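Long-range contact in purine-binding protein BAB2_0673 (Brucella melitensis biovar Abortus, PDB 3S99), which binds adenine and probably other purines such as guanine, and may deliver them to an ABC-type uptake system: residues Y128-Q139 against T249-Y259. Numbering follows the deposited sequence.
Sequences YNARFYEGRYVQ and TAVVDEWGPYY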
loop_
_atom_site.group_PDB
_atom_site.type_symbol
_atom_site.label_atom_id
_atom_site.label_comp_id
_atom_site.label_asym_id
_atom_site.label_seq_id
_atom_site.Cartn_x
_atom_site.Cartn_y
_atom_site.Cartn_z
ATOM N N TYR A 128 7.403 -10.264 -0.802
ATOM C CA TYR A 128 6.545 -9.970 0.300
ATOM C C TYR A 128 5.525 -8.925 -0.085
ATOM O O TYR A 128 5.858 -7.779 -0.411
ATOM C CB TYR A 128 7.380 -9.640 1.544
ATOM C CG TYR A 128 8.213 -8.340 1.490
ATOM C CD1 TYR A 128 9.450 -8.304 0.869
ATOM C CD2 TYR A 128 7.744 -7.165 2.074
ATOM C CE1 TYR A 128 10.201 -7.132 0.833
ATOM C CE2 TYR A 128 8.472 -6.003 2.034
ATOM C CZ TYR A 128 9.718 -5.993 1.426
ATOM O OH TYR A 128 10.467 -4.840 1.401
ATOM N N ASN A 129 4.260 -9.351 -0.066
ATOM C CA ASN A 129 3.133 -8.531 -0.472
ATOM C C ASN A 129 2.133 -8.355 0.684
ATOM O O ASN A 129 2.027 -9.223 1.547
ATOM C CB ASN A 129 2.477 -9.193 -1.714
ATOM C CG ASN A 129 1.574 -8.239 -2.479
ATOM O OD1 ASN A 129 1.551 -7.052 -2.172
ATOM N ND2 ASN A 129 0.845 -8.754 -3.500
ATOM N N ALA A 130 1.441 -7.213 0.723
ATOM C CA ALA A 130 0.453 -6.918 1.761
ATOM C C ALA A 130 -0.892 -6.744 1.112
ATOM O O ALA A 130 -0.980 -6.125 0.055
ATOM C CB ALA A 130 0.806 -5.641 2.531
ATOM N N ARG A 131 -1.942 -7.255 1.754
ATOM C CA ARG A 131 -3.300 -7.049 1.265
ATOM C C ARG A 131 -3.802 -5.643 1.635
ATOM O O ARG A 131 -4.736 -5.505 2.448
ATOM C CB ARG A 131 -4.246 -8.088 1.861
ATOM C CG ARG A 131 -3.882 -9.516 1.521
ATOM C CD ARG A 131 -4.969 -10.504 1.950
ATOM N NE ARG A 131 -4.531 -11.873 1.707
ATOM C CZ ARG A 131 -4.686 -12.551 0.573
ATOM N NH1 ARG A 131 -5.330 -12.030 -0.455
ATOM N NH2 ARG A 131 -4.191 -13.789 0.462
ATOM N N PHE A 132 -3.187 -4.611 1.045
ATOM C CA PHE A 132 -3.582 -3.247 1.348
ATOM C C PHE A 132 -5.087 -2.993 1.135
ATOM O O PHE A 132 -5.691 -2.180 1.809
ATOM C CB PHE A 132 -2.837 -2.245 0.475
ATOM C CG PHE A 132 -1.345 -2.463 0.395
ATOM C CD1 PHE A 132 -0.523 -2.142 1.456
ATOM C CD2 PHE A 132 -0.768 -2.967 -0.754
ATOM C CE1 PHE A 132 0.832 -2.320 1.364
ATOM C CE2 PHE A 132 0.612 -3.130 -0.850
ATOM C CZ PHE A 132 1.402 -2.810 0.227
ATOM N N TYR A 133 -5.671 -3.678 0.175
ATOM C CA TYR A 133 -7.088 -3.520 -0.176
ATOM C C TYR A 133 -8.025 -3.866 0.997
ATOM O O TYR A 133 -9.202 -3.483 0.980
ATOM C CB TYR A 133 -7.427 -4.361 -1.424
ATOM C CG TYR A 133 -7.429 -5.856 -1.153
ATOM C CD1 TYR A 133 -6.359 -6.652 -1.505
ATOM C CD2 TYR A 133 -8.502 -6.459 -0.502
ATOM C CE1 TYR A 133 -6.364 -8.029 -1.226
ATOM C CE2 TYR A 133 -8.504 -7.817 -0.215
ATOM C CZ TYR A 133 -7.434 -8.588 -0.594
ATOM O OH TYR A 133 -7.464 -9.914 -0.276
ATOM N N GLU A 134 -7.523 -4.554 2.017
ATOM C CA GLU A 134 -8.319 -4.811 3.198
ATOM C C GLU A 134 -8.582 -3.512 3.947
ATOM O O GLU A 134 -9.711 -3.247 4.332
ATOM C CB GLU A 134 -7.667 -5.853 4.102
ATOM C CG GLU A 134 -7.696 -7.266 3.528
ATOM C CD GLU A 134 -7.069 -8.326 4.457
ATOM O OE1 GLU A 134 -6.300 -7.949 5.342
ATOM O OE2 GLU A 134 -7.345 -9.540 4.292
ATOM N N GLY A 135 -7.551 -2.663 4.064
ATOM C CA GLY A 135 -7.683 -1.330 4.641
ATOM C C GLY A 135 -8.546 -0.434 3.791
ATOM O O GLY A 135 -9.285 0.388 4.308
ATOM N N ARG A 136 -8.462 -0.576 2.479
ATOM C CA ARG A 136 -9.271 0.235 1.597
ATOM C C ARG A 136 -10.766 0.008 1.851
ATOM O O ARG A 136 -11.572 0.931 1.717
ATOM C CB ARG A 136 -8.975 -0.113 0.150
ATOM C CG ARG A 136 -7.566 0.248 -0.295
ATOM C CD ARG A 136 -7.439 1.720 -0.518
ATOM N NE ARG A 136 -6.092 2.043 -0.992
ATOM C CZ ARG A 136 -5.602 3.260 -1.125
ATOM N NH1 ARG A 136 -6.305 4.325 -0.799
ATOM N NH2 ARG A 136 -4.367 3.400 -1.589
ATOM N N TYR A 137 -11.139 -1.221 2.186
ATOM C CA TYR A 137 -12.539 -1.542 2.376
ATOM C C TYR A 137 -13.086 -0.781 3.557
ATOM O O TYR A 137 -14.123 -0.132 3.447
ATOM C CB TYR A 137 -12.738 -3.043 2.540
ATOM C CG TYR A 137 -14.177 -3.460 2.555
ATOM C CD1 TYR A 137 -14.865 -3.575 3.760
ATOM C CD2 TYR A 137 -14.855 -3.762 1.370
ATOM C CE1 TYR A 137 -16.164 -3.972 3.792
ATOM C CE2 TYR A 137 -16.151 -4.188 1.394
ATOM C CZ TYR A 137 -16.801 -4.277 2.598
ATOM O OH TYR A 137 -18.095 -4.666 2.634
ATOM N N VAL A 138 -12.364 -0.822 4.671
ATOM C CA VAL A 138 -12.690 -0.051 5.830
ATOM C C VAL A 138 -12.801 1.442 5.528
ATOM O O VAL A 138 -13.740 2.097 5.952
ATOM C CB VAL A 138 -11.631 -0.223 6.948
ATOM C CG1 VAL A 138 -12.113 0.456 8.187
ATOM C CG2 VAL A 138 -11.332 -1.694 7.207
ATOM N N GLN A 139 -11.842 1.988 4.758
ATOM C CA GLN A 139 -11.924 3.394 4.412
ATOM C C GLN A 139 -13.161 3.699 3.576
ATOM O O GLN A 139 -13.715 4.792 3.662
ATOM C CB GLN A 139 -10.611 3.864 3.708
ATOM C CG GLN A 139 -9.419 3.715 4.637
ATOM C CD GLN A 139 -8.082 4.260 4.162
ATOM O OE1 GLN A 139 -7.235 4.551 5.001
ATOM N NE2 GLN A 139 -7.860 4.355 2.840
ATOM N N THR A 249 -8.531 8.159 9.141
ATOM C CA THR A 249 -7.690 7.039 9.524
ATOM C C THR A 249 -6.689 6.863 8.389
ATOM O O THR A 249 -6.583 7.716 7.505
ATOM C CB THR A 249 -8.500 5.707 9.767
ATOM O OG1 THR A 249 -7.617 4.674 10.212
ATOM C CG2 THR A 249 -9.242 5.250 8.508
ATOM N N ALA A 250 -5.967 5.754 8.409
ATOM C CA ALA A 250 -4.984 5.451 7.384
ATOM C C ALA A 250 -4.748 3.949 7.352
ATOM O O ALA A 250 -4.832 3.312 8.366
ATOM C CB ALA A 250 -3.674 6.178 7.654
ATOM N N VAL A 251 -4.437 3.411 6.174
ATOM C CA VAL A 251 -3.991 2.036 6.023
ATOM C C VAL A 251 -2.475 1.977 6.267
ATOM O O VAL A 251 -1.707 2.426 5.434
ATOM C CB VAL A 251 -4.319 1.536 4.619
ATOM C CG1 VAL A 251 -3.968 0.023 4.458
ATOM C CG2 VAL A 251 -5.812 1.759 4.317
ATOM N N VAL A 252 -2.059 1.408 7.408
ATOM C CA VAL A 252 -0.697 1.496 7.874
ATOM C C VAL A 252 -0.006 0.182 7.552
ATOM O O VAL A 252 -0.551 -0.887 7.780
ATOM C CB VAL A 252 -0.600 1.792 9.385
ATOM C CG1 VAL A 252 0.885 1.747 9.887
ATOM C CG2 VAL A 252 -1.236 3.162 9.719
ATOM N N ASP A 253 1.197 0.287 7.008
ATOM C CA ASP A 253 1.967 -0.870 6.556
ATOM C C ASP A 253 2.932 -1.208 7.676
ATOM O O ASP A 253 3.782 -0.371 8.000
ATOM C CB ASP A 253 2.770 -0.502 5.317
ATOM C CG ASP A 253 1.893 -0.111 4.151
ATOM O OD1 ASP A 253 0.714 -0.504 4.137
ATOM O OD2 ASP A 253 2.395 0.549 3.229
ATOM N N GLU A 254 2.836 -2.409 8.249
ATOM C CA GLU A 254 3.735 -2.751 9.371
ATOM C C GLU A 254 4.881 -3.691 8.927
ATOM O O GLU A 254 4.824 -4.894 9.094
ATOM C CB GLU A 254 2.948 -3.333 10.542
ATOM C CG GLU A 254 2.019 -2.324 11.247
ATOM C CD GLU A 254 2.775 -1.231 12.029
ATOM O OE1 GLU A 254 3.927 -1.429 12.493
ATOM O OE2 GLU A 254 2.197 -0.136 12.156
ATOM N N TRP A 255 5.944 -3.119 8.391
ATOM C CA TRP A 255 7.003 -3.950 7.839
ATOM C C TRP A 255 7.993 -4.440 8.888
ATOM O O TRP A 255 8.722 -5.395 8.661
ATOM C CB TRP A 255 7.751 -3.203 6.757
ATOM C CG TRP A 255 6.916 -2.539 5.682
ATOM C CD1 TRP A 255 6.788 -1.200 5.475
ATOM C CD2 TRP A 255 6.134 -3.177 4.658
ATOM N NE1 TRP A 255 6.006 -0.964 4.371
ATOM C CE2 TRP A 255 5.571 -2.165 3.875
ATOM C CE3 TRP A 255 5.818 -4.515 4.358
ATOM C CZ2 TRP A 255 4.760 -2.441 2.782
ATOM C CZ3 TRP A 255 5.023 -4.776 3.295
ATOM C CH2 TRP A 255 4.487 -3.759 2.518
ATOM N N GLY A 256 8.041 -3.782 10.037
ATOM C CA GLY A 256 9.135 -4.001 10.998
ATOM C C GLY A 256 9.304 -5.425 11.495
ATOM O O GLY A 256 10.402 -5.962 11.448
ATOM N N PRO A 257 8.220 -6.038 11.982
ATOM C CA PRO A 257 8.346 -7.424 12.433
ATOM C C PRO A 257 8.814 -8.364 11.334
ATOM O O PRO A 257 9.614 -9.250 11.589
ATOM C CB PRO A 257 6.927 -7.761 12.922
ATOM C CG PRO A 257 6.383 -6.368 13.421
ATOM C CD PRO A 257 6.925 -5.425 12.362
ATOM N N TYR A 258 8.367 -8.135 10.103
ATOM C CA TYR A 258 8.783 -8.953 8.972
ATOM C C TYR A 258 10.279 -8.775 8.700
ATOM O O TYR A 258 11.031 -9.753 8.553
ATOM C CB TYR A 258 7.947 -8.605 7.713
ATOM C CG TYR A 258 8.345 -9.460 6.520
ATOM C CD1 TYR A 258 7.977 -10.802 6.465
ATOM C CD2 TYR A 258 9.113 -8.953 5.490
ATOM C CE1 TYR A 258 8.360 -11.622 5.423
ATOM C CE2 TYR A 258 9.507 -9.781 4.410
ATOM C CZ TYR A 258 9.135 -11.116 4.400
ATOM O OH TYR A 258 9.471 -11.964 3.379
ATOM N N TYR A 259 10.734 -7.530 8.688
ATOM C CA TYR A 259 12.156 -7.251 8.441
ATOM C C TYR A 259 13.036 -7.874 9.526
ATOM O O TYR A 259 14.084 -8.425 9.252
ATOM C CB TYR A 259 12.394 -5.738 8.357
ATOM C CG TYR A 259 11.808 -5.081 7.103
ATOM C CD1 TYR A 259 11.241 -5.846 6.075
ATOM C CD2 TYR A 259 11.855 -3.704 6.936
ATOM C CE1 TYR A 259 10.728 -5.259 4.940
ATOM C CE2 TYR A 259 11.342 -3.099 5.769
ATOM C CZ TYR A 259 10.793 -3.883 4.789
ATOM O OH TYR A 259 10.299 -3.318 3.655
#
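Two of the chain segments that link the lobes of this binding protein run side by side here: strand 125-130 of one lobe leads into helix 132-146 of the other, and strand 247-253 of that second lobe leads back into helix 256-268 of the first. At the first lobe's end Tyr128 meets Trp255, Tyr258 and Tyr259 in an aromatic cluster. The Tyr128 ring turns its edge to the face of Trp255, offset, with planes at 81°. Tyr258 brings CE2 over a face of Tyr128, 3.5 Å from its CG, and sends its own hydroxyl on to Glu114. The Tyr128 and Tyr259 hydroxyls hydrogen-bond, OH to OH 2.7 Å, the side chains crossing at about a right angle; Tyr259 OH also bonds His46 ND1. Nearer the ligand, Phe132 sets CZ 4.0 Å from Trp255 CH2, while Asp253 OD1 lies in the phenyl plane, 3.3 Å from Phe132 CE1. Helix 132-139 then runs nearly antiparallel to strand 249-253 (170°). Gly135, with no side chain, lets Val251 CG2 pack 3.5 Å from its C, and Gln139 OE1 lies 3.2 Å from both Val251 N and CG2. The Phe132 side chain comes within about 5 Å of bound adenine, consistent with the interlobe hinge of type I periplasmic-binding-protein folds.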